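Local coordinates for uncharacterized protein (Trypanosoma brucei, PDB 2Q0X), which is of unknown function but adopts the alpha/beta hydrolase fold and is named as a component of the paraflagellar rod, at residues I135-L140 and D293-R298; G66-V71 and E109-A114. One frame throughout, in Å; residues are numbered along the deposited sequence.

Contact 1. Residues I135-L140 and D293-R298; sequences ITRVIL and DEDEFR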
loop_
_atom_site.group_PDB
_atom_site.type_symbol
_atom_site.label_atom_id
_atom_site.label_comp_id
_atom_site.label_asym_id
_atom_site.label_seq_id
_atom_site.Cartn_x
_atom_site.Cartn_y
_atom_site.Cartn_z
ATOM N N ILE A 135 0.003 -25.981 -0.125
ATOM C CA ILE A 135 0.810 -25.194 -1.066
ATOM C C ILE A 135 1.422 -26.172 -2.098
ATOM O O ILE A 135 2.401 -26.871 -1.812
ATOM C CB ILE A 135 1.871 -24.346 -0.309
ATOM C CG1 ILE A 135 1.160 -23.402 0.681
ATOM C CG2 ILE A 135 2.760 -23.555 -1.299
ATOM C CD1 ILE A 135 2.065 -22.702 1.688
ATOM N N THR A 136 0.800 -26.272 -3.272
ATOM C CA THR A 136 1.084 -27.371 -4.208
ATOM C C THR A 136 1.972 -26.976 -5.387
ATOM O O THR A 136 2.451 -27.825 -6.130
ATOM C CB THR A 136 -0.222 -28.006 -4.749
ATOM O OG1 THR A 136 -1.046 -26.989 -5.303
ATOM C CG2 THR A 136 -0.996 -28.737 -3.657
ATOM N N ARG A 137 2.188 -25.685 -5.557
ATOM C CA ARG A 137 3.027 -25.172 -6.636
ATOM C C ARG A 137 3.615 -23.882 -6.172
ATOM O O ARG A 137 2.999 -23.147 -5.422
ATOM C CB ARG A 137 2.230 -24.902 -7.932
ATOM C CG ARG A 137 1.906 -26.122 -8.764
ATOM C CD ARG A 137 0.565 -26.714 -8.382
ATOM N NE ARG A 137 0.546 -28.189 -8.463
ATOM C CZ ARG A 137 -0.023 -28.867 -9.441
ATOM N NH1 ARG A 137 -0.589 -28.234 -10.447
ATOM N NH2 ARG A 137 -0.036 -30.169 -9.421
ATOM N N VAL A 138 4.827 -23.621 -6.631
ATOM C CA VAL A 138 5.494 -22.377 -6.367
ATOM C C VAL A 138 5.987 -21.796 -7.696
ATOM O O VAL A 138 6.522 -22.504 -8.537
ATOM C CB VAL A 138 6.648 -22.561 -5.350
ATOM C CG1 VAL A 138 7.385 -21.272 -5.151
ATOM C CG2 VAL A 138 6.095 -23.105 -3.973
ATOM N N ILE A 139 5.782 -20.496 -7.873
ATOM C CA ILE A 139 6.279 -19.772 -9.035
ATOM C C ILE A 139 7.061 -18.572 -8.537
ATOM O O ILE A 139 6.522 -17.754 -7.810
ATOM C CB ILE A 139 5.104 -19.261 -9.950
ATOM C CG1 ILE A 139 4.211 -20.416 -10.418
ATOM C CG2 ILE A 139 5.660 -18.422 -11.115
ATOM C CD1 ILE A 139 2.724 -20.040 -10.620
ATOM N N LEU A 140 8.312 -18.452 -8.951
ATOM C CA LEU A 140 9.136 -17.340 -8.518
ATOM C C LEU A 140 9.731 -16.629 -9.717
ATOM O O LEU A 140 10.282 -17.256 -10.616
ATOM C CB LEU A 140 10.259 -17.812 -7.587
ATOM C CG LEU A 140 9.885 -18.685 -6.380
ATOM C CD1 LEU A 140 11.127 -19.243 -5.694
ATOM C CD2 LEU A 140 9.015 -17.951 -5.437
ATOM N N ASP A 293 0.678 -28.507 -17.094
ATOM C CA ASP A 293 1.555 -29.681 -17.153
ATOM C C ASP A 293 1.645 -30.414 -15.811
ATOM O O ASP A 293 1.679 -31.647 -15.776
ATOM C CB ASP A 293 2.964 -29.313 -17.635
ATOM C CG ASP A 293 3.031 -29.005 -19.133
ATOM O OD1 ASP A 293 2.120 -29.366 -19.914
ATOM O OD2 ASP A 293 4.040 -28.397 -19.534
ATOM N N GLU A 294 1.667 -29.670 -14.709
ATOM C CA GLU A 294 1.758 -30.304 -13.389
ATOM C C GLU A 294 0.463 -31.009 -12.991
ATOM O O GLU A 294 0.520 -31.995 -12.263
ATOM C CB GLU A 294 2.168 -29.293 -12.311
ATOM C CG GLU A 294 3.546 -28.700 -12.506
ATOM C CD GLU A 294 4.651 -29.744 -12.642
ATOM O OE1 GLU A 294 4.553 -30.817 -12.029
ATOM O OE2 GLU A 294 5.639 -29.478 -13.355
ATOM N N ASP A 295 -0.686 -30.488 -13.442
ATOM C CA ASP A 295 -1.970 -31.182 -13.290
ATOM C C ASP A 295 -1.948 -32.526 -14.023
ATOM O O ASP A 295 -2.467 -33.513 -13.514
ATOM C CB ASP A 295 -3.138 -30.378 -13.885
ATOM C CG ASP A 295 -3.498 -29.143 -13.084
ATOM O OD1 ASP A 295 -3.253 -29.083 -11.865
ATOM O OD2 ASP A 295 -4.069 -28.226 -13.698
ATOM N N GLU A 296 -1.389 -32.525 -15.236
ATOM C CA GLU A 296 -1.287 -33.724 -16.066
ATOM C C GLU A 296 -0.395 -34.733 -15.383
ATOM O O GLU A 296 -0.779 -35.884 -15.222
ATOM C CB GLU A 296 -0.711 -33.425 -17.479
ATOM N N PHE A 297 0.788 -34.297 -14.967
ATOM C CA PHE A 297 1.707 -35.195 -14.290
ATOM C C PHE A 297 1.058 -35.835 -13.074
ATOM O O PHE A 297 1.177 -37.036 -12.881
ATOM C CB PHE A 297 3.010 -34.513 -13.870
ATOM C CG PHE A 297 3.989 -35.466 -13.247
ATOM C CD1 PHE A 297 4.808 -36.256 -14.047
ATOM C CD2 PHE A 297 4.056 -35.616 -11.863
ATOM C CE1 PHE A 297 5.711 -37.174 -13.474
ATOM C CE2 PHE A 297 4.947 -36.518 -11.279
ATOM C CZ PHE A 297 5.777 -37.303 -12.087
ATOM N N ARG A 298 0.372 -35.037 -12.257
ATOM C CA ARG A 298 -0.236 -35.574 -11.028
ATOM C C ARG A 298 -1.347 -36.604 -11.321
ATOM O O ARG A 298 -1.530 -37.546 -10.553
ATOM C CB ARG A 298 -0.758 -34.457 -10.113
ATOM C CG ARG A 298 -2.265 -34.396 -10.006
ATOM C CD ARG A 298 -2.786 -32.988 -9.882
ATOM N NE ARG A 298 -2.351 -32.342 -8.656
ATOM C CZ ARG A 298 -2.880 -31.217 -8.179
ATOM N NH1 ARG A 298 -3.881 -30.616 -8.817
ATOM N NH2 ARG A 298 -2.407 -30.698 -7.049
#
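Arg-137 reaches Glu-294, Asp-295 and Arg-298 on a chain that starts with CG anti to its own carbonyl carbon (chi1 -78°) and then bends, CD turning off at a chi2 of 91°. NH1 meets Asp-295 OD1 at 3.1 Å in a salt bridge that includes a weak, bent hydrogen bond. NH2 adds a long, weak bond to the backbone carbonyl, Glu-294 O, at 3.4 Å. In the alpha/beta hydrolase fold a C-terminal helix packs on the central sheet, and here residues 293-298 of helix 280-299 run roughly antiparallel to residues 135-140 of strand 135-143, with this arginine spanning the gap. Glu-294 CB lies over one face of the Arg-137 guanidinium, 3.3 Å above its plane and toward the rim, and Arg-298 NH2 lies over the opposite face, the two guanidinium planes tilted 34° apart. Two like charges thus come close, Arg-137 NH2 standing 3.3 Å from Arg-298 NE. Asp-295 OD1 probably eases the repulsion, since it also faces Arg-298 NH1 at 3.5 Å by charge alone and forms a salt bridge with Arg-39. Arg-298 NH2 also pairs with Glu-109, which probably offsets the crowding of charge further, while the Glu-294 carboxylate turns aside to pair with Arg-259.

Contact 2. Residues G66-V71 and E109-A114; sequences GDWAFV and EVALFA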
loop_
_atom_site.group_PDB
_atom_site.type_symbol
_atom_site.label_atom_id
_atom_site.label_comp_id
_atom_site.label_asym_id
_atom_site.label_seq_id
_atom_site.Cartn_x
_atom_site.Cartn_y
_atom_site.Cartn_z
ATOM N N GLY A 66 -12.047 -20.054 -14.206
ATOM C CA GLY A 66 -12.648 -21.377 -14.282
ATOM C C GLY A 66 -11.740 -22.482 -13.769
ATOM O O GLY A 66 -12.203 -23.602 -13.521
ATOM N N ASP A 67 -10.456 -22.173 -13.591
ATOM C CA ASP A 67 -9.451 -23.188 -13.282
ATOM C C ASP A 67 -8.712 -22.819 -11.988
ATOM O O ASP A 67 -8.697 -23.602 -11.039
ATOM C CB ASP A 67 -8.489 -23.337 -14.468
ATOM C CG ASP A 67 -7.589 -24.537 -14.343
ATOM O OD1 ASP A 67 -8.003 -25.529 -13.714
ATOM O OD2 ASP A 67 -6.460 -24.497 -14.873
ATOM N N TRP A 68 -8.121 -21.621 -11.960
ATOM C CA TRP A 68 -7.558 -21.044 -10.741
ATOM C C TRP A 68 -8.112 -19.634 -10.488
ATOM O O TRP A 68 -8.227 -18.823 -11.412
ATOM C CB TRP A 68 -6.023 -20.951 -10.836
ATOM C CG TRP A 68 -5.266 -22.273 -10.902
ATOM C CD1 TRP A 68 -5.043 -23.038 -12.008
ATOM C CD2 TRP A 68 -4.586 -22.933 -9.823
ATOM N NE1 TRP A 68 -4.296 -24.134 -11.684
ATOM C CE2 TRP A 68 -3.993 -24.094 -10.350
ATOM C CE3 TRP A 68 -4.418 -22.654 -8.468
ATOM C CZ2 TRP A 68 -3.242 -24.979 -9.563
ATOM C CZ3 TRP A 68 -3.689 -23.542 -7.686
ATOM C CH2 TRP A 68 -3.110 -24.688 -8.242
ATOM N N ALA A 69 -8.433 -19.334 -9.234
ATOM C CA ALA A 69 -8.672 -17.967 -8.824
ATOM C C ALA A 69 -7.321 -17.248 -8.810
ATOM O O ALA A 69 -6.284 -17.891 -8.849
ATOM C CB ALA A 69 -9.342 -17.909 -7.451
ATOM N N PHE A 70 -7.352 -15.920 -8.810
ATOM C CA PHE A 70 -6.153 -15.096 -8.747
ATOM C C PHE A 70 -6.320 -14.139 -7.566
ATOM O O PHE A 70 -7.264 -13.361 -7.531
ATOM C CB PHE A 70 -5.918 -14.324 -10.062
ATOM C CG PHE A 70 -4.538 -13.703 -10.160
ATOM C CD1 PHE A 70 -4.369 -12.318 -10.116
ATOM C CD2 PHE A 70 -3.409 -14.502 -10.261
ATOM C CE1 PHE A 70 -3.113 -11.737 -10.188
ATOM C CE2 PHE A 70 -2.147 -13.927 -10.318
ATOM C CZ PHE A 70 -2.003 -12.526 -10.272
ATOM N N VAL A 71 -5.428 -14.264 -6.579
ATOM C CA VAL A 71 -5.492 -13.478 -5.360
ATOM C C VAL A 71 -4.195 -12.700 -5.203
ATOM O O VAL A 71 -3.123 -13.244 -5.451
ATOM C CB VAL A 71 -5.681 -14.358 -4.108
ATOM C CG1 VAL A 71 -5.720 -13.492 -2.835
ATOM C CG2 VAL A 71 -6.964 -15.219 -4.221
ATOM N N GLU A 109 -6.245 -25.755 -2.876
ATOM C CA GLU A 109 -4.794 -25.676 -2.992
ATOM C C GLU A 109 -4.393 -24.279 -3.386
ATOM O O GLU A 109 -5.210 -23.485 -3.824
ATOM C CB GLU A 109 -4.227 -26.729 -3.955
ATOM C CG GLU A 109 -4.977 -26.894 -5.232
ATOM C CD GLU A 109 -4.315 -27.861 -6.202
ATOM O OE1 GLU A 109 -5.026 -28.457 -7.016
ATOM O OE2 GLU A 109 -3.088 -28.007 -6.189
ATOM N N VAL A 110 -3.121 -23.981 -3.170
ATOM C CA VAL A 110 -2.586 -22.657 -3.386
ATOM C C VAL A 110 -1.295 -22.823 -4.162
ATOM O O VAL A 110 -0.386 -23.556 -3.734
ATOM C CB VAL A 110 -2.318 -21.923 -2.062
ATOM C CG1 VAL A 110 -1.549 -20.587 -2.315
ATOM C CG2 VAL A 110 -3.628 -21.668 -1.292
ATOM N N ALA A 111 -1.245 -22.151 -5.321
ATOM C CA ALA A 111 -0.015 -21.920 -6.052
ATOM C C ALA A 111 0.559 -20.571 -5.592
ATOM O O ALA A 111 -0.041 -19.517 -5.827
ATOM C CB ALA A 111 -0.291 -21.929 -7.565
ATOM N N LEU A 112 1.703 -20.598 -4.910
ATOM C CA LEU A 112 2.337 -19.360 -4.444
ATOM C C LEU A 112 3.179 -18.739 -5.555
ATOM O O LEU A 112 4.046 -19.399 -6.114
ATOM C CB LEU A 112 3.231 -19.601 -3.221
ATOM C CG LEU A 112 2.714 -19.282 -1.813
ATOM C CD1 LEU A 112 3.832 -19.477 -0.765
ATOM C CD2 LEU A 112 2.164 -17.883 -1.733
ATOM N N PHE A 113 2.929 -17.457 -5.828
ATOM C CA PHE A 113 3.556 -16.723 -6.897
ATOM C C PHE A 113 4.197 -15.462 -6.288
ATOM O O PHE A 113 3.513 -14.619 -5.722
ATOM C CB PHE A 113 2.466 -16.402 -7.932
ATOM C CG PHE A 113 2.911 -15.576 -9.114
ATOM C CD1 PHE A 113 1.973 -14.831 -9.807
ATOM C CD2 PHE A 113 4.234 -15.560 -9.558
ATOM C CE1 PHE A 113 2.334 -14.045 -10.901
ATOM C CE2 PHE A 113 4.609 -14.796 -10.663
ATOM C CZ PHE A 113 3.656 -14.037 -11.331
ATOM N N ALA A 114 5.518 -15.361 -6.363
ATOM C CA ALA A 114 6.205 -14.177 -5.856
ATOM C C ALA A 114 7.032 -13.563 -6.938
ATOM O O ALA A 114 7.638 -14.265 -7.733
ATOM C CB ALA A 114 7.084 -14.496 -4.659
#
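One face of the alpha/beta hydrolase sheet carries this contact, which joins two parallel strands that are not neighbours: strand 40-44 runs between strands 69-73 and 110-115, and side chains reach across it. No hydrogen bond links residues 66-71 to 109-114, and the nearest alpha carbons, of Trp-68 and Ala-111, are 8.9 Å apart. Trp-68, just before its strand, reaches across with the six-membered end of its indole; CG stands anti to the carbonyl carbon (chi1 -66°), which starts the ring off toward strand 110-115. CZ3 touches Ala-111 CB at 3.8 Å and lies 3.7 Å from Ala-111 N, while CH2 approaches Glu-109 OE2 to 3.9 Å. The carboxylate and indole planes are 53° apart, and the glutamate crosses the tryptophan at about a right angle. Glu-109 OE1 pairs with Arg-39, which also makes a cation-pi contact with Trp-68; OE2 has a probable hydrogen bond with the Thr-136 hydroxyl besides its salt bridge to Arg-298. Farther along the strands Phe-70 CE2 meets Phe-113 CD1 at 4.2 Å, edge against edge. Phe-57 of helix 57-64 packs edge-to-face with Phe-70, and Trp-43 of the intervening strand does so with Phe-113. Leu-112 and Ala-114, alternating with these residues, pack instead on helix 119-128, and Ala-111 and Phe-113 continue onto Arg-137 and Ile-139 of strand 135-143.

The two contacts, their centres about 11 Å apart, share neighbouring strands 110-115 and 135-143; Ile-139 N probably donates a backbone hydrogen bond to Leu-112 O. All the touching residues of contact 2 are buried, and its side chains meet across the sheet largely by packing of aromatic rings and aliphatic groups, without a hydrogen bond between the segments. Contact 1 is only partly buried: it joins the same sheet to the end of a helix, and charges do much of its work. Glu-109 belongs to both environments, its OE2 linking contact 2 to Thr-136 OG1 of contact 1. Arg-39 likewise pairs with acids in each, which illustrates how a polar network can border an apolar sheet surface.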